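Local coordinates for p-nitrophenyl phosphatase (Pho2) (PDB 3QGM), which hydrolyses the phosphate ester p-nitrophenyl phosphate and belongs to the haloacid dehalogenase-like phosphatases, which work with a bound metal ion, at the interface of chains A and B. Numbering follows the deposited sequence. Chains: chain A/B, p-nitrophenyl phosphatase (Pho2).

The interface of chains A and B. Residues chain A 131, 134-135, 138-139, 176; chain B 162-164.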
# COMPACT_ATOMS: atom_id res chain seq x y z
N PHE A 131 3.18 -11.40 3.24
CA PHE A 131 2.75 -11.53 1.84
C PHE A 131 1.48 -12.39 1.71
O PHE A 131 0.54 -12.06 0.95
CB PHE A 131 3.88 -12.12 1.01
CG PHE A 131 3.70 -11.98 -0.48
CD1 PHE A 131 3.90 -10.76 -1.11
CD2 PHE A 131 3.42 -13.08 -1.25
CE1 PHE A 131 3.80 -10.63 -2.52
CE2 PHE A 131 3.30 -12.97 -2.61
CZ PHE A 131 3.50 -11.73 -3.26
N MSE A 134 -1.53 -10.46 2.77
CA MSE A 134 -1.88 -9.45 1.78
C MSE A 134 -2.46 -10.07 0.51
O MSE A 134 -3.34 -9.49 -0.11
CB MSE A 134 -0.70 -8.55 1.43
CG MSE A 134 -1.11 -7.42 0.50
SE MSE A 134 -2.04 -6.01 1.44
CE MSE A 134 -0.49 -5.39 2.45
N THR A 135 -1.99 -11.25 0.14
CA THR A 135 -2.55 -11.98 -0.99
C THR A 135 -4.01 -12.28 -0.71
O THR A 135 -4.86 -12.10 -1.59
CB THR A 135 -1.79 -13.29 -1.25
OG1 THR A 135 -0.47 -12.99 -1.67
CG2 THR A 135 -2.41 -14.15 -2.31
N LEU A 138 -6.05 -9.05 -0.95
CA LEU A 138 -6.14 -8.77 -2.37
C LEU A 138 -7.25 -9.65 -3.03
O LEU A 138 -8.13 -9.15 -3.75
CB LEU A 138 -4.78 -8.99 -3.04
CG LEU A 138 -4.80 -9.05 -4.58
CD1 LEU A 138 -5.13 -7.63 -5.11
CD2 LEU A 138 -3.49 -9.57 -5.15
N ARG A 139 -7.19 -10.95 -2.81
CA ARG A 139 -8.17 -11.81 -3.47
C ARG A 139 -9.59 -11.52 -2.98
O ARG A 139 -10.51 -11.48 -3.78
CB ARG A 139 -7.78 -13.27 -3.31
CG ARG A 139 -6.46 -13.55 -4.05
CD ARG A 139 -6.00 -14.98 -3.87
NE ARG A 139 -4.77 -15.25 -4.55
CZ ARG A 139 -4.09 -16.38 -4.45
NH1 ARG A 139 -4.54 -17.38 -3.69
NH2 ARG A 139 -2.96 -16.51 -5.15
N MSE A 176 -3.77 -1.47 -5.88
CA MSE A 176 -3.78 -2.67 -6.68
C MSE A 176 -5.13 -2.90 -7.36
O MSE A 176 -5.17 -3.47 -8.43
CB MSE A 176 -3.43 -3.89 -5.79
CG MSE A 176 -1.95 -3.88 -5.32
SE MSE A 176 -1.56 -5.58 -4.51
CE MSE A 176 -2.66 -5.45 -2.92
N PRO B 162 -4.28 -14.38 -8.37
CA PRO B 162 -3.50 -13.12 -8.29
C PRO B 162 -2.69 -13.00 -7.01
O PRO B 162 -3.19 -13.36 -5.92
CB PRO B 162 -4.56 -12.00 -8.36
CG PRO B 162 -5.89 -12.68 -8.44
CD PRO B 162 -5.74 -14.17 -8.35
N ILE B 163 -1.50 -12.43 -7.12
CA ILE B 163 -0.70 -12.06 -5.95
C ILE B 163 -0.17 -10.65 -6.11
O ILE B 163 -0.09 -10.14 -7.26
CB ILE B 163 0.47 -13.06 -5.69
CG1 ILE B 163 1.61 -12.79 -6.64
CG2 ILE B 163 -0.03 -14.53 -5.71
CD1 ILE B 163 2.62 -13.90 -6.74
N PRO B 164 0.20 -10.00 -4.99
CA PRO B 164 0.68 -8.64 -5.09
C PRO B 164 1.93 -8.54 -5.90
O PRO B 164 2.78 -9.40 -5.82
CB PRO B 164 0.97 -8.27 -3.64
CG PRO B 164 0.04 -9.09 -2.86
CD PRO B 164 -0.09 -10.36 -3.59
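The backbone carbonyl oxygen O of B:Pro162 accepts a hydrogen bond of 2.8 Å from the guanidinium NE of A:Arg139, nearly straight at 160° at the hydrogen. This oxygen lies almost in the guanidinium plane, while NH2 adds a weak second bond. The arginine is extended from CG to NE (chi2 178°), which carries the group off helix 131-143 to strand 161-164 of the partner. Methyl CG2 of A:Thr135 sits 3.4 Å above one guanidinium face, towards its rim, and NH2 also meets CG2 of B:Ile163, the two side chains running alongside. An alanine at A:Arg139 would probably leave the B:Pro162 carbonyl without this donor and uncover the methyl groups packed against the guanidinium. One turn back, A:Thr135 OG1 bonds to the carbonyl O of A:Phe131 at 3.0 Å, from above the carbonyl plane; this holds the hydroxyl against its own helix, where it faces CD of B:Pro164. The B:Pro164 ring is the apolar centre of the patch: A:Leu138 CD2 packs on its CD at 3.8 Å and on the peptide before it, and the selenomethionines A:Met134 and A:Met176 (helix 167-177) bring CG to its CG at 3.9 Å and SE to its CB at 3.8 Å. A:Phe131, with CG anti to the backbone N (chi1 -165°), meets B:Pro164 tip to tip, CZ lying 3.5 Å from its carbonyl O and CE1 touching CB. This helix-on-strand packing recurs with the chains exchanged, so the pair of patches would help hold the two-fold dimer of the crystal together.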